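Local coordinates for periplasmic protein (Legionella pneumophila subsp. pneumophila, PDB 4FGQ), which probably acts as a calcium-dependent cysteine protease of the periplasm, belonging to the bacterial transglutaminase-like proteinase family, at residues A[124-129]-A[133-138]; A[18-21]-A[27-30]. One frame throughout, in Å; residues are numbered along the deposited sequence.

Interaction 1 of 2, residues A[124-129]-A[133-138]; sequences LSFYPT and EPLILD
Leu124 and Leu137 face each other near the base of an antiparallel beta hairpin, strands 119-126 and 135-137, where two backbone hydrogen bonds tie them: Leu137 N to Leu124 O at 2.8 Å and Leu124 N to Leu137 O at 3.0 Å. Phe126 and Leu135 form the second hydrogen-bonded pair, with Phe126 N bonded to Leu135 O and Leu135 N to Phe126 O, both at 2.8 Å.

The tight side of the hairpin carries Leu124, Phe126, Leu135 and Leu137. Here CG of Phe126 stands anti to its own N (chi1 164°), laying the ring alongside Leu135, whose CD1 comes 4.0 Å from Phe126 CD2. Helices 43-55 and 86-100 cover this face: Val43 and Leu47 pack on Phe126, Leu97 on both Leu124 and Leu137. Through the other face point Ser125 and Ile136, a non-hydrogen-bonded pair; Ser125 OG lies 3.4 Å from Ile136 CD1 and shares a hydrogen bond with Thr110 OG1 of the neighbouring strand 107-114.

Toward the turn the contact loosens. Pro128 is exposed, and Glu133 starts its side chain away from 124-129, its OE2 bonding Ser148 OG. Here a CH-pi contact remains: Pro134 CB sits over the centre of the Tyr127 ring, 3.6 Å from its centroid and only 9° off the ring normal.

Interaction 2 of 2, residues A[18-21]-A[27-30]; sequences QSYQ and RFTA
The helix-loop-helix near the N-terminus, helix 10-17, loop 18-21 and helix 22-38, is bridged at its connecting loop by one aromatic pair: Tyr20 of the loop against Phe28 of the second helix. Both side chains set out toward the opposite segment, although their CA atoms are 8.6 Å apart, and the rings do all the touching. In each, CG lies anti to the carbonyl carbon and beside the backbone N (chi1 -63° in Tyr20, -83° in Phe28), which brings the two rings together between loop and helix.

The planes are close to parallel, 20° apart, but they are slid past one another, with centroids 5.0 Å apart and little overlap. Phe28 meets its partner through one corner. Its CE2 reaches Tyr20 CD1 at 3.4 Å and Tyr20 CE1 at 3.5 Å, so that a single carbon rests against one side bond of the tyrosine ring. On either side of that point the rings draw apart: Phe28 CD2 is 3.8 Å from Tyr20 CD1, and Phe28 CZ is 3.9 Å from Tyr20 CE1.

Phe28 is buried, packed also by Leu16 and Ala17 of helix 10-17 and by Val76, Ile79 and Val80 of helix 75-81. Tyr20, partly exposed, touches Val80 too and lies at the margin of this cluster. The two segments exchange no hydrogen bond, so dispersion and the burial of apolar ring carbon are what join them, and with so little overlap face-to-face stacking can contribute only modestly.

Interaction 2 comes first along the chain and is complete before interaction 1 begins. Their centres are 30 Å apart on opposite sides of the chain's centre, and their nearest atoms remain about 16 Å from each other. The two share no helix or strand: segments 18-21 and 27-30 belong to the N-terminal helical region, packed against helix 75-81, whereas segments 124-129 and 133-138 lie in the six-stranded antiparallel sheet, against helices 43-55 and 86-100. The side chain of Leu124 lies about 10 Å from that of Glu87, and Tyr20's about 12 Å from that of Tyr71, both calcium-binding residues, though this chain holds no calcium. Neither contact supplies a calcium ligand.

Interaction 1 of 2, residues A[124-129]-A[133-138]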
# COMPACT_ATOMS: atom_id res chain seq x y z
N LEU A 124 -5.14 -0.92 3.07
CA LEU A 124 -4.40 0.09 3.82
C LEU A 124 -5.40 0.88 4.65
O LEU A 124 -6.38 1.38 4.11
CB LEU A 124 -3.65 1.03 2.87
CG LEU A 124 -2.92 2.21 3.53
CD1 LEU A 124 -1.96 1.70 4.57
CD2 LEU A 124 -2.17 2.99 2.45
N SER A 125 -5.18 0.94 5.96
CA SER A 125 -6.07 1.69 6.84
C SER A 125 -5.47 3.04 7.21
O SER A 125 -4.30 3.12 7.60
CB SER A 125 -6.32 0.90 8.14
OG SER A 125 -7.05 -0.30 7.87
N PHE A 126 -6.26 4.10 7.08
CA PHE A 126 -5.81 5.43 7.46
C PHE A 126 -6.56 5.84 8.71
O PHE A 126 -7.79 5.79 8.74
CB PHE A 126 -6.11 6.43 6.33
CG PHE A 126 -6.03 7.87 6.77
CD1 PHE A 126 -4.81 8.51 6.88
CD2 PHE A 126 -7.19 8.58 7.08
CE1 PHE A 126 -4.74 9.83 7.29
CE2 PHE A 126 -7.12 9.90 7.48
CZ PHE A 126 -5.90 10.53 7.59
N TYR A 127 -5.83 6.24 9.75
CA TYR A 127 -6.45 6.62 11.01
C TYR A 127 -6.35 8.13 11.20
O TYR A 127 -5.24 8.65 11.40
CB TYR A 127 -5.72 5.93 12.17
CG TYR A 127 -5.98 4.44 12.27
CD1 TYR A 127 -5.32 3.55 11.44
CD2 TYR A 127 -6.86 3.94 13.21
CE1 TYR A 127 -5.55 2.18 11.54
CE2 TYR A 127 -7.10 2.58 13.31
CZ TYR A 127 -6.44 1.71 12.48
OH TYR A 127 -6.68 0.36 12.60
N PRO A 128 -7.49 8.84 11.15
CA PRO A 128 -7.50 10.28 11.45
C PRO A 128 -6.85 10.60 12.80
O PRO A 128 -6.12 11.58 12.91
CB PRO A 128 -8.99 10.62 11.49
CG PRO A 128 -9.62 9.62 10.59
CD PRO A 128 -8.83 8.35 10.78
N THR A 129 -7.15 9.78 13.81
CA THR A 129 -6.44 9.72 15.09
C THR A 129 -6.38 8.24 15.46
O THR A 129 -7.11 7.44 14.87
CB THR A 129 -7.16 10.50 16.22
OG1 THR A 129 -8.31 9.77 16.66
CG2 THR A 129 -7.53 11.92 15.78
N GLU A 133 -12.18 5.81 14.00
CA GLU A 133 -12.51 4.77 13.05
C GLU A 133 -11.68 4.97 11.78
O GLU A 133 -11.66 6.07 11.23
CB GLU A 133 -13.99 4.91 12.72
CG GLU A 133 -14.51 3.90 11.76
CD GLU A 133 -16.01 4.00 11.60
OE1 GLU A 133 -16.62 4.97 12.09
OE2 GLU A 133 -16.57 3.09 10.98
N PRO A 134 -10.98 3.92 11.32
CA PRO A 134 -10.10 4.11 10.17
C PRO A 134 -10.84 4.11 8.84
O PRO A 134 -11.95 3.58 8.75
CB PRO A 134 -9.15 2.91 10.24
CG PRO A 134 -9.95 1.85 10.94
CD PRO A 134 -10.84 2.58 11.92
N LEU A 135 -10.23 4.74 7.84
CA LEU A 135 -10.74 4.75 6.47
C LEU A 135 -9.98 3.69 5.70
O LEU A 135 -8.77 3.55 5.85
CB LEU A 135 -10.50 6.13 5.86
CG LEU A 135 -11.12 7.29 6.62
CD1 LEU A 135 -10.97 8.58 5.80
CD2 LEU A 135 -12.57 7.02 6.93
N ILE A 136 -10.70 2.92 4.87
CA ILE A 136 -10.12 1.77 4.21
C ILE A 136 -9.79 2.04 2.74
O ILE A 136 -10.68 2.33 1.93
CB ILE A 136 -11.07 0.55 4.29
CG1 ILE A 136 -11.44 0.24 5.75
CG2 ILE A 136 -10.43 -0.65 3.63
CD1 ILE A 136 -10.26 -0.14 6.62
N LEU A 137 -8.51 1.95 2.40
CA LEU A 137 -8.04 2.09 1.02
C LEU A 137 -7.83 0.68 0.46
O LEU A 137 -6.90 -0.04 0.87
CB LEU A 137 -6.72 2.87 0.97
CG LEU A 137 -6.84 4.39 1.03
CD1 LEU A 137 -7.26 4.87 2.43
CD2 LEU A 137 -5.52 5.04 0.61
N ASP A 138 -8.72 0.28 -0.45
CA ASP A 138 -8.82 -1.09 -0.93
C ASP A 138 -8.47 -1.13 -2.41
O ASP A 138 -8.52 -0.10 -3.09
CB ASP A 138 -10.26 -1.56 -0.72
CG ASP A 138 -10.42 -3.06 -0.70
OD1 ASP A 138 -9.54 -3.77 -1.22
OD2 ASP A 138 -11.45 -3.52 -0.18

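Interaction 2 of 2, residues A[18-21]-A[27-30]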
# COMPACT_ATOMS: atom_id res chain seq x y z
N GLN A 18 14.94 6.16 -15.79
CA GLN A 18 15.89 6.18 -16.90
C GLN A 18 16.64 4.87 -17.13
O GLN A 18 17.27 4.68 -18.17
CB GLN A 18 16.87 7.35 -16.75
CG GLN A 18 16.21 8.71 -16.99
CD GLN A 18 15.23 8.68 -18.15
OE1 GLN A 18 15.62 8.51 -19.31
NE2 GLN A 18 13.94 8.83 -17.84
N SER A 19 16.55 3.95 -16.17
CA SER A 19 17.18 2.64 -16.31
C SER A 19 16.25 1.65 -17.00
O SER A 19 16.67 0.57 -17.42
CB SER A 19 17.59 2.10 -14.94
OG SER A 19 18.51 2.98 -14.32
N TYR A 20 14.97 2.01 -17.10
CA TYR A 20 13.98 1.17 -17.79
C TYR A 20 13.53 1.82 -19.10
O TYR A 20 13.95 2.93 -19.43
CB TYR A 20 12.78 0.89 -16.87
CG TYR A 20 13.17 0.11 -15.63
CD1 TYR A 20 13.52 0.75 -14.46
CD2 TYR A 20 13.19 -1.28 -15.65
CE1 TYR A 20 13.89 0.04 -13.33
CE2 TYR A 20 13.56 -2.00 -14.52
CZ TYR A 20 13.90 -1.33 -13.37
OH TYR A 20 14.26 -2.05 -12.25
N GLN A 21 12.67 1.13 -19.86
CA GLN A 21 12.22 1.64 -21.15
C GLN A 21 10.72 1.47 -21.33
O GLN A 21 10.06 0.85 -20.50
CB GLN A 21 12.94 0.92 -22.30
CG GLN A 21 14.45 1.06 -22.29
CD GLN A 21 15.13 0.01 -21.43
OE1 GLN A 21 14.83 -1.18 -21.53
NE2 GLN A 21 16.05 0.45 -20.57
N ARG A 27 5.84 4.36 -16.23
CA ARG A 27 5.22 4.12 -14.93
C ARG A 27 6.03 4.75 -13.80
O ARG A 27 5.46 5.33 -12.87
CB ARG A 27 4.99 2.62 -14.66
CG ARG A 27 3.87 2.02 -15.50
CD ARG A 27 3.40 0.64 -14.98
NE ARG A 27 4.45 -0.39 -14.97
CZ ARG A 27 4.81 -1.12 -16.02
NH1 ARG A 27 4.24 -0.94 -17.21
NH2 ARG A 27 5.77 -2.03 -15.88
N PHE A 28 7.35 4.63 -13.87
CA PHE A 28 8.21 5.26 -12.87
C PHE A 28 8.04 6.78 -12.89
O PHE A 28 7.85 7.41 -11.84
CB PHE A 28 9.69 4.88 -13.07
CG PHE A 28 10.05 3.55 -12.46
CD1 PHE A 28 10.13 3.40 -11.08
CD2 PHE A 28 10.31 2.45 -13.26
CE1 PHE A 28 10.47 2.18 -10.51
CE2 PHE A 28 10.65 1.23 -12.70
CZ PHE A 28 10.73 1.09 -11.33
N THR A 29 8.07 7.36 -14.08
CA THR A 29 7.92 8.81 -14.20
C THR A 29 6.57 9.27 -13.67
O THR A 29 6.47 10.30 -12.99
CB THR A 29 8.08 9.26 -15.66
OG1 THR A 29 9.43 8.97 -16.08
CG2 THR A 29 7.81 10.75 -15.80
N ALA A 30 5.53 8.49 -13.94
CA ALA A 30 4.19 8.81 -13.47
C ALA A 30 4.08 8.75 -11.95
O ALA A 30 3.40 9.57 -11.33
CB ALA A 30 3.17 7.88 -14.12